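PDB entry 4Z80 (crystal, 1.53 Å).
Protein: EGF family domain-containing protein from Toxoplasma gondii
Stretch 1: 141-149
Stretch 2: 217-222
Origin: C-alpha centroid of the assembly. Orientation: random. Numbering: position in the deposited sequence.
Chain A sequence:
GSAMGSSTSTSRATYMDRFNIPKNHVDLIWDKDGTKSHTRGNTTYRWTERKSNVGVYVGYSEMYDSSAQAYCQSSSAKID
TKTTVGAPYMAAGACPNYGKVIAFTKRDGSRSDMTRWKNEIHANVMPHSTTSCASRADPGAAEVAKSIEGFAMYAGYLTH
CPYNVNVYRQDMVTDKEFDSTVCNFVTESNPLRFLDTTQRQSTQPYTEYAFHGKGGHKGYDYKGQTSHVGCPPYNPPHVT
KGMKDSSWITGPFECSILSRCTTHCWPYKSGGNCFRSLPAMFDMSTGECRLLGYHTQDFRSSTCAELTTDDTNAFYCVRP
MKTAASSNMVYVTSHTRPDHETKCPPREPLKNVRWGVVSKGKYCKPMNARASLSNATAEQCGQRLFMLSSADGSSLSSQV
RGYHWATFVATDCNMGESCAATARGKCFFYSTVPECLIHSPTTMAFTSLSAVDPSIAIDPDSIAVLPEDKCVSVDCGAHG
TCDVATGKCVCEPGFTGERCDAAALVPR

Stretch 1 141-149: AAEVAKSIE
Stretch 2, residues 217-222: HKGYDY

Residues 141-149 and 217-222 of the same chain, at least 70 positions apart where they touch, meet along a small contact that buries 275 Å² in total. By CA atoms, the two backbones are closest at Glu143 and Tyr220 (CA to CA 4.2 Å), with Ala142 CA 5.2 Å from Asp221 CA. From there Val144 passes Lys218 and Gly219, so the two segments run in opposite directions.

A single hydrogen bond joins them: Asp221 N donates to Ala142 O at 2.9 Å and a nearly straight 165°. Ala142 (phi/psi -92/-7) leads into extended Glu143 (-83/160) and Val144 (-55/148); opposite, Gly219 (-144/-179), Tyr220 (-73/152) and Asp221 (-83/90) are also extended. The approach is tight enough to leave Ala142 O only 3.3 Å from Tyr220 CA.

The remaining contacts are van der Waals. Ala142 points its CB toward the partner, at the edge of the Tyr220 ring and near its plane, 4.1 Å from CD2; its short side chain fits this buried site. Tyr220 (chi1 86°, p; chi2 -78°) leaves CA sideways and its end leads away, to a hydroxyl hydrogen-bonded elsewhere in the structure. Its CB lies 3.8 Å from Glu143 CA, while the CA-to-CB bond of Glu143 points away (side chain m, t, chi3 -15°). Val144 (m) lays CG1 against backbone, 3.5 Å from Gly219 C and 3.7 Å from Lys218 O. At the more open end, Ile148 (p, t) places CD1 4.1 Å from Lys218 CD, using the aliphatic part of a lysine (m, t, t, p) whose end leads away.

Within the first stretch, a 3-10 segment at 146-147 precedes Ile148. Ile148 N bonds to Ala145 O (2.9 Å) and Glu149 N to Lys146 O (3.1 Å), while Lys146 (t, p, t, t), bent at chi2, forms a salt bridge from NZ to Glu149 OE1 (2.7 Å; Glu149 t, t, chi3 36°).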

ATOM      1  N   ALA A 141      -3.674  -2.035 -25.161  1.00 16.35           N
ATOM      2  CA  ALA A 141      -2.813  -2.649 -26.167  1.00 17.73           C
ATOM      3  C   ALA A 141      -1.346  -2.709 -25.759  1.00 14.32           C
ATOM      4  O   ALA A 141      -0.629  -3.615 -26.170  1.00 16.71           O
ATOM      5  CB  ALA A 141      -2.948  -1.902 -27.483  1.00 16.77           C
ATOM      6  N   ALA A 142      -0.895  -1.752 -24.949  1.00 13.67           N
ATOM      7  CA  ALA A 142       0.515  -1.699 -24.560  1.00 12.69           C
ATOM      8  C   ALA A 142       0.817  -2.447 -23.258  1.00 12.88           C
ATOM      9  O   ALA A 142       1.981  -2.590 -22.871  1.00 14.03           O
ATOM     10  CB  ALA A 142       0.968  -0.253 -24.424  1.00 14.50           C
ATOM     11  N   GLU A 143      -0.229  -2.916 -22.582  1.00 13.68           N
ATOM     12  CA  GLU A 143      -0.091  -3.441 -21.223  1.00 15.09           C
ATOM     13  C   GLU A 143       0.359  -4.900 -21.187  1.00 13.30           C
ATOM     14  O   GLU A 143       0.251  -5.618 -22.178  1.00 14.15           O
ATOM     15  CB  GLU A 143      -1.423  -3.269 -20.480  1.00 14.51           C
ATOM     16  CG  GLU A 143      -1.822  -1.790 -20.378  1.00 14.94           C
ATOM     17  CD  GLU A 143      -3.177  -1.550 -19.744  1.00 15.83           C
ATOM     18  OE1 GLU A 143      -3.970  -2.508 -19.620  1.00 15.54           O
ATOM     19  OE2 GLU A 143      -3.449  -0.389 -19.373  1.00 14.44           O
ATOM     20  N   VAL A 144       0.892  -5.329 -20.047  1.00 14.15           N
ATOM     21  CA  VAL A 144       1.260  -6.730 -19.890  1.00 12.47           C
ATOM     22  C   VAL A 144       0.046  -7.609 -20.179  1.00 15.96           C
ATOM     23  O   VAL A 144      -1.094  -7.212 -19.926  1.00 15.35           O
ATOM     24  CB  VAL A 144       1.817  -7.030 -18.474  1.00 13.31           C
ATOM     25  CG1 VAL A 144       3.053  -6.190 -18.192  1.00 15.19           C
ATOM     26  CG2 VAL A 144       0.763  -6.801 -17.405  1.00 16.87           C
ATOM     27  N   ALA A 145       0.291  -8.797 -20.722  1.00 13.64           N
ATOM     28  CA  ALA A 145      -0.789  -9.703 -21.083  1.00 14.61           C
ATOM     29  C   ALA A 145      -1.659  -9.964 -19.859  1.00 11.80           C
ATOM     30  O   ALA A 145      -1.141 -10.076 -18.750  1.00 13.02           O
ATOM     31  CB  ALA A 145      -0.235 -11.012 -21.631  1.00 15.46           C
ATOM     32  N   LYS A 146      -2.969 -10.050 -20.056  1.00 13.92           N
ATOM     33  CA  LYS A 146      -3.878 -10.289 -18.935  1.00 11.67           C
ATOM     34  C   LYS A 146      -3.469 -11.540 -18.152  1.00 13.03           C
ATOM     35  O   LYS A 146      -3.573 -11.574 -16.923  1.00 12.77           O
ATOM     36  CB  LYS A 146      -5.318 -10.411 -19.432  1.00 12.19           C
ATOM     37  CG  LYS A 146      -6.355 -10.631 -18.326  1.00 12.93           C
ATOM     38  CD  LYS A 146      -6.400  -9.490 -17.317  1.00 14.14           C
ATOM     39  CE  LYS A 146      -7.521  -9.717 -16.295  1.00 15.03           C
ATOM     40  NZ  LYS A 146      -7.671  -8.604 -15.324  1.00 15.27           N
ATOM     41  N   SER A 147      -2.965 -12.550 -18.850  1.00 12.19           N
ATOM     42  CA  SER A 147      -2.607 -13.804 -18.206  1.00 11.99           C
ATOM     43  C   SER A 147      -1.406 -13.694 -17.270  1.00 11.78           C
ATOM     44  O   SER A 147      -1.156 -14.621 -16.499  1.00 13.85           O
ATOM     45  CB  SER A 147      -2.343 -14.878 -19.265  1.00 14.10           C
ATOM     46  OG  SER A 147      -1.303 -14.471 -20.145  1.00 14.53           O
ATOM     47  N   ILE A 148      -0.669 -12.578 -17.323  1.00 11.83           N
ATOM     48  CA  ILE A 148       0.408 -12.336 -16.361  1.00 12.17           C
ATOM     49  C   ILE A 148       0.195 -11.060 -15.535  1.00 12.61           C
ATOM     50  O   ILE A 148       1.115 -10.604 -14.859  1.00 14.26           O
ATOM     51  CB  ILE A 148       1.803 -12.249 -17.055  1.00 14.10           C
ATOM     52  CG1 ILE A 148       1.956 -10.968 -17.885  1.00 14.98           C
ATOM     53  CG2 ILE A 148       2.038 -13.475 -17.934  1.00 17.62           C
ATOM     54  CD1 ILE A 148       3.411 -10.600 -18.150  1.00 21.10           C
ATOM     55  N   GLU A 149      -1.007 -10.494 -15.582  1.00 11.11           N
ATOM     56  CA  GLU A 149      -1.313  -9.275 -14.828  1.00 13.05           C
ATOM     57  C   GLU A 149      -0.963  -9.427 -13.352  1.00 12.63           C
ATOM     58  O   GLU A 149      -1.243 -10.463 -12.749  1.00 13.98           O
ATOM     59  CB  GLU A 149      -2.793  -8.911 -14.947  1.00 12.32           C
ATOM     60  CG  GLU A 149      -3.149  -7.599 -14.236  1.00 13.50           C
ATOM     61  CD  GLU A 149      -4.643  -7.348 -14.106  1.00 14.51           C
ATOM     62  OE1 GLU A 149      -5.414  -8.313 -13.896  1.00 14.81           O
ATOM     63  OE2 GLU A 149      -5.050  -6.173 -14.191  1.00 13.56           O
ATOM     64  N   HIS A 217      10.927  -5.005 -13.301  1.00 14.90           N
ATOM     65  CA  HIS A 217       9.598  -5.621 -13.283  1.00 15.16           C
ATOM     66  C   HIS A 217       8.964  -5.678 -14.665  1.00 13.90           C
ATOM     67  O   HIS A 217       9.332  -4.912 -15.556  1.00 16.12           O
ATOM     68  CB  HIS A 217       8.675  -4.848 -12.341  1.00 13.59           C
ATOM     69  CG  HIS A 217       9.262  -4.602 -10.990  1.00 14.18           C
ATOM     70  ND1 HIS A 217       9.569  -5.625 -10.117  1.00 16.76           N
ATOM     71  CD2 HIS A 217       9.608  -3.454 -10.361  1.00 13.76           C
ATOM     72  CE1 HIS A 217      10.077  -5.113  -9.009  1.00 15.11           C
ATOM     73  NE2 HIS A 217      10.108  -3.799  -9.131  1.00 14.52           N
ATOM     74  N   LYS A 218       8.002  -6.582 -14.840  1.00 13.72           N
ATOM     75  CA  LYS A 218       7.257  -6.675 -16.085  1.00 13.54           C
ATOM     76  C   LYS A 218       6.189  -5.593 -16.141  1.00 14.71           C
ATOM     77  O   LYS A 218       5.300  -5.542 -15.284  1.00 14.06           O
ATOM     78  CB  LYS A 218       6.625  -8.064 -16.226  1.00 16.97           C
ATOM     79  CG  LYS A 218       7.654  -9.174 -16.387  1.00 19.62           C
ATOM     80  CD  LYS A 218       7.038 -10.557 -16.200  1.00 25.07           C
ATOM     81  CE  LYS A 218       8.103 -11.609 -15.888  1.00 33.73           C
ATOM     82  NZ  LYS A 218       8.794 -11.342 -14.589  1.00 40.26           N
ATOM     83  N   GLY A 219       6.269  -4.733 -17.154  1.00 14.99           N
ATOM     84  CA  GLY A 219       5.378  -3.593 -17.261  1.00 12.91           C
ATOM     85  C   GLY A 219       4.991  -3.259 -18.690  1.00 15.51           C
ATOM     86  O   GLY A 219       5.386  -3.937 -19.641  1.00 14.70           O
ATOM     87  N   TYR A 220       4.201  -2.207 -18.837  1.00 12.87           N
ATOM     88  CA  TYR A 220       3.666  -1.854 -20.138  1.00 13.07           C
ATOM     89  C   TYR A 220       4.753  -1.265 -21.020  1.00 13.71           C
ATOM     90  O   TYR A 220       5.739  -0.721 -20.533  1.00 14.80           O
ATOM     91  CB  TYR A 220       2.480  -0.890 -19.998  1.00 14.59           C
ATOM     92  CG  TYR A 220       2.759   0.604 -19.904  1.00 14.17           C
ATOM     93  CD1 TYR A 220       3.198   1.190 -18.721  1.00 14.41           C
ATOM     94  CD2 TYR A 220       2.495   1.436 -20.985  1.00 14.91           C
ATOM     95  CE1 TYR A 220       3.402   2.556 -18.634  1.00 13.47           C
ATOM     96  CE2 TYR A 220       2.694   2.800 -20.906  1.00 14.75           C
ATOM     97  CZ  TYR A 220       3.153   3.354 -19.732  1.00 15.24           C
ATOM     98  OH  TYR A 220       3.340   4.717 -19.659  1.00 16.93           O
ATOM     99  N   ASP A 221       4.566  -1.444 -22.324  1.00 13.99           N
ATOM    100  CA  ASP A 221       5.493  -0.954 -23.338  1.00 14.14           C
ATOM    101  C   ASP A 221       5.183   0.515 -23.614  1.00 14.95           C
ATOM    102  O   ASP A 221       4.367   0.839 -24.473  1.00 16.64           O
ATOM    103  CB  ASP A 221       5.369  -1.813 -24.596  1.00 16.58           C
ATOM    104  CG  ASP A 221       6.314  -1.385 -25.702  1.00 16.58           C
ATOM    105  OD1 ASP A 221       7.127  -0.466 -25.475  1.00 16.74           O
ATOM    106  OD2 ASP A 221       6.243  -1.990 -26.792  1.00 17.95           O
ATOM    107  N   TYR A 222       5.824   1.402 -22.860  1.00 15.38           N
ATOM    108  CA  TYR A 222       5.526   2.826 -22.949  1.00 17.05           C
ATOM    109  C   TYR A 222       5.999   3.378 -24.284  1.00 17.90           C
ATOM    110  O   TYR A 222       5.407   4.305 -24.815  1.00 17.84           O
ATOM    111  CB  TYR A 222       6.185   3.609 -21.797  1.00 16.48           C
ATOM    112  CG  TYR A 222       7.667   3.837 -21.999  1.00 20.05           C
ATOM    113  CD1 TYR A 222       8.127   4.886 -22.792  1.00 21.45           C
ATOM    114  CD2 TYR A 222       8.602   2.996 -21.417  1.00 23.77           C
ATOM    115  CE1 TYR A 222       9.477   5.080 -23.001  1.00 23.41           C
ATOM    116  CE2 TYR A 222       9.952   3.187 -21.614  1.00 28.10           C
ATOM    117  CZ  TYR A 222      10.385   4.229 -22.407  1.00 29.49           C
ATOM    118  OH  TYR A 222      11.733   4.420 -22.605  1.00 42.28           O
TER